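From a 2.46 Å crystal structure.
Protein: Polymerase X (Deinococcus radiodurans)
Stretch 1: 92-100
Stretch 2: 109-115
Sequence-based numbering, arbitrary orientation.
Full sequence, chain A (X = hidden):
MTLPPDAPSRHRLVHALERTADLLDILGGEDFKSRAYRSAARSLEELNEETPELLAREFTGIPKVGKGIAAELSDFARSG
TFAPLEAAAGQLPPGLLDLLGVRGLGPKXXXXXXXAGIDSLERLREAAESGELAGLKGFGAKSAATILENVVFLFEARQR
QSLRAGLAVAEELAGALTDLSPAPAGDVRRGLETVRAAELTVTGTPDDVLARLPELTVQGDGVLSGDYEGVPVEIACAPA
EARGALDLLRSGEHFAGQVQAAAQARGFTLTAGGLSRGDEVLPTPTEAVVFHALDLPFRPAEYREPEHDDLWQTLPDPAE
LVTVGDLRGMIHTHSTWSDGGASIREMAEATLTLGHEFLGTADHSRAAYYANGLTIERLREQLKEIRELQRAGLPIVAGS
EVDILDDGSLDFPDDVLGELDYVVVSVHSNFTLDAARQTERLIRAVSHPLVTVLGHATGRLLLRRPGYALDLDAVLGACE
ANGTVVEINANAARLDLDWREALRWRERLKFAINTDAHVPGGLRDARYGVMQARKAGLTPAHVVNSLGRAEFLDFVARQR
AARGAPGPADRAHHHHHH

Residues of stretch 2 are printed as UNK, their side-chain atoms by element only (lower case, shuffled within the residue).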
# COMPACT_ATOMS: atom_id res chain seq x y z
N LEU A 92 -7.84 2.01 11.10
CA LEU A 92 -6.95 0.86 11.12
C LEU A 92 -6.21 0.65 9.80
O LEU A 92 -6.71 1.02 8.73
CB LEU A 92 -7.72 -0.40 11.52
CG LEU A 92 -8.22 -0.40 12.97
CD1 LEU A 92 -9.08 -1.62 13.24
CD2 LEU A 92 -7.05 -0.33 13.95
N PRO A 93 -5.01 0.06 9.86
CA PRO A 93 -4.20 -0.25 8.68
C PRO A 93 -4.90 -1.28 7.80
O PRO A 93 -5.58 -2.15 8.34
CB PRO A 93 -2.93 -0.85 9.26
CG PRO A 93 -2.90 -0.43 10.69
CD PRO A 93 -4.33 -0.35 11.10
N PRO A 94 -4.74 -1.18 6.48
CA PRO A 94 -5.36 -2.09 5.51
C PRO A 94 -5.08 -3.56 5.81
O PRO A 94 -5.98 -4.39 5.74
CB PRO A 94 -4.70 -1.70 4.19
CG PRO A 94 -4.31 -0.28 4.38
CD PRO A 94 -3.91 -0.16 5.82
N GLY A 95 -3.83 -3.88 6.15
CA GLY A 95 -3.43 -5.25 6.41
C GLY A 95 -4.05 -5.82 7.68
O GLY A 95 -4.26 -7.03 7.77
N LEU A 96 -4.34 -4.96 8.65
CA LEU A 96 -4.98 -5.42 9.87
C LEU A 96 -6.45 -5.73 9.60
O LEU A 96 -6.99 -6.71 10.11
CB LEU A 96 -4.86 -4.37 10.97
CG LEU A 96 -5.41 -4.81 12.34
CD1 LEU A 96 -4.37 -5.66 13.06
CD2 LEU A 96 -5.78 -3.61 13.17
N LEU A 97 -7.10 -4.88 8.81
CA LEU A 97 -8.48 -5.11 8.40
C LEU A 97 -8.61 -6.45 7.68
O LEU A 97 -9.65 -7.11 7.77
CB LEU A 97 -8.98 -3.98 7.49
CG LEU A 97 -9.02 -2.59 8.12
CD1 LEU A 97 -9.56 -1.57 7.12
CD2 LEU A 97 -9.86 -2.62 9.39
N ASP A 98 -7.55 -6.84 6.98
CA ASP A 98 -7.51 -8.11 6.28
C ASP A 98 -7.40 -9.29 7.24
O ASP A 98 -8.17 -10.25 7.14
CB ASP A 98 -6.34 -8.14 5.30
CG ASP A 98 -6.65 -7.43 3.99
OD1 ASP A 98 -7.85 -7.20 3.71
OD2 ASP A 98 -5.70 -7.11 3.25
N LEU A 99 -6.44 -9.22 8.16
CA LEU A 99 -6.24 -10.27 9.15
C LEU A 99 -7.50 -10.51 9.97
O LEU A 99 -7.78 -11.64 10.39
CB LEU A 99 -5.07 -9.93 10.08
CG LEU A 99 -3.69 -9.79 9.44
CD1 LEU A 99 -2.62 -9.67 10.52
CD2 LEU A 99 -3.40 -10.98 8.53
N LEU A 100 -8.27 -9.45 10.20
CA LEU A 100 -9.52 -9.54 10.95
C LEU A 100 -10.58 -10.32 10.18
O LEU A 100 -11.66 -10.60 10.70
CB LEU A 100 -10.04 -8.14 11.30
CG LEU A 100 -9.25 -7.35 12.34
CD1 LEU A 100 -9.71 -5.91 12.37
CD2 LEU A 100 -9.38 -7.98 13.70
N UNK A 109 -4.14 -13.55 18.92
CA UNK A 109 -3.30 -14.06 17.84
C UNK A 109 -2.99 -12.96 16.83
O UNK A 109 -1.84 -12.81 16.41
c UNK A 109 -3.98 -15.24 17.15
c UNK A 109 -4.25 -17.73 17.09
c UNK A 109 -3.83 -19.01 17.78
c UNK A 109 -3.99 -16.52 17.97
n UNK A 109 -3.70 -20.14 16.82
N UNK A 110 -4.01 -12.19 16.46
CA UNK A 110 -3.81 -11.07 15.55
C UNK A 110 -2.82 -10.08 16.15
O UNK A 110 -2.01 -9.49 15.43
c UNK A 110 -5.12 -10.37 15.21
c UNK A 110 -7.16 -10.66 13.67
c UNK A 110 -4.86 -9.10 14.41
c UNK A 110 -6.03 -11.33 14.43
N UNK A 111 -2.86 -9.93 17.46
CA UNK A 111 -1.95 -9.03 18.14
C UNK A 111 -0.52 -9.57 18.17
O UNK A 111 0.44 -8.80 18.09
n UNK A 111 -0.75 -6.65 22.23
n UNK A 111 -1.79 -4.62 22.48
c UNK A 111 -0.75 -5.40 22.69
c UNK A 111 -2.43 -8.72 19.56
n UNK A 111 0.30 -4.94 23.36
c UNK A 111 -1.85 -7.25 21.49
c UNK A 111 -1.33 -8.24 20.47
N UNK A 112 -0.37 -10.88 18.28
CA UNK A 112 0.96 -11.47 18.31
C UNK A 112 1.56 -11.57 16.91
O UNK A 112 2.78 -11.52 16.74
o UNK A 112 0.59 -13.87 18.10
c UNK A 112 0.95 -12.84 19.00
N UNK A 113 0.70 -11.70 15.90
CA UNK A 113 1.16 -11.65 14.51
C UNK A 113 1.71 -10.26 14.22
O UNK A 113 2.79 -10.11 13.65
c UNK A 113 -0.52 -13.42 13.52
c UNK A 113 0.03 -11.99 13.54
c UNK A 113 0.58 -14.42 13.25
c UNK A 113 -1.62 -13.56 12.49
N UNK A 114 0.97 -9.24 14.64
CA UNK A 114 1.38 -7.86 14.44
C UNK A 114 2.73 -7.59 15.10
O UNK A 114 3.63 -7.03 14.48
c UNK A 114 -0.47 -3.28 11.59
c UNK A 114 -1.29 -5.43 10.85
n UNK A 114 0.58 -3.38 13.87
c UNK A 114 -0.25 -5.28 13.00
c UNK A 114 0.29 -5.57 14.30
c UNK A 114 0.78 -4.39 14.79
c UNK A 114 -1.08 -4.06 10.65
c UNK A 114 -0.05 -3.90 12.77
c UNK A 114 -0.88 -6.05 12.02
c UNK A 114 0.31 -6.89 14.98
N UNK A 115 2.87 -8.01 16.36
CA UNK A 115 4.12 -7.78 17.09
C UNK A 115 5.26 -8.60 16.49
O UNK A 115 6.44 -8.29 16.71
c UNK A 115 3.30 -5.77 19.32
c UNK A 115 3.96 -8.09 18.57
c UNK A 115 2.95 -7.25 19.36
c UNK A 115 2.87 -7.75 20.79

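Position 109 carries four carbons in a row ending in a nitrogen. The chain is unbranched and extended, and the side chain is out of reach of stretch 1. This is Lys-109. Its terminal nitrogen is hydrogen-bonded elsewhere in the structure.

Position 110 has four side-chain carbons and no other element. The fork is at the first carbon, and one arm is two carbons long. The end of the longer arm lies against Leu-100 and the backbone of Leu-99, and the shorter arm against Leu-96. A beta-branched, all-carbon side chain of this size is isoleucine, so this is Ile-110. Its CA-to-CB bond points toward stretch 1, and the residue is buried. Ile-110 CD1 lies 3.5 Å from Leu-100 CD2 and 3.5 Å from the backbone O of Leu-99. On the shorter arm, Ile-110 CG2 is 3.7 Å from Leu-96 CD1.

Position 111 shows three carbons, a nitrogen, and then a carbon bearing two more nitrogens. Its CA-to-CB bond points away from stretch 1, and the side chain makes no contact there. The guanidinium group identifies Arg-111.

Position 112 has one carbon and one oxygen. It is out of reach of stretch 1. Two such atoms without a branch make a serine, Ser-112. Ser-112 OG instead donates a hydrogen bond to Lys-109 O, 3.1 Å away, one turn back in the helix.

Position 113 has four carbons forked at the second. Its CA-to-CB bond points toward stretch 1, but the side chain only grazes Leu-99. This is the leucine pattern, Leu-113. Leu-113 CD1 is 4.5 Å from Leu-99 CD1.

Position 114 has one carbon followed by fused five- and six-membered rings holding eight carbons and one nitrogen. A methyl of Leu-96 lies over one face of the rings; Pro-93, Gly-95 and Leu-99 are also close. Only tryptophan has this indole, so this is Trp-114. Leu-96 CD1 sits 4.0 Å from the centroid of the Trp-114 six-membered ring, in a CH-pi contact. Leu-99 CD1 lies at the ring edge, 4.3 Å from Trp-114 CE3. Pro-93 CG approaches obliquely, 3.9 Å from Trp-114 CZ2. The ring nitrogen is hydrogen-bonded elsewhere in the structure.

Position 115 again has four carbons forked at the second. It is exposed and out of reach of stretch 1. This is Leu-115.

The contact is apolar, with no hydrogen bond across it. The two helices run closer to antiparallel than parallel, at 144°. Large side chains span the gap between them. Ile-110 and Trp-114 are one helical turn apart, so both face stretch 1, and Leu-96 CD1 touches both. Gly-95 has no side chain, and Gly-95 C comes within 4.2 Å of Trp-114 CZ3 at the ring edge.

Stretch 2 109-115: KIRSLWL
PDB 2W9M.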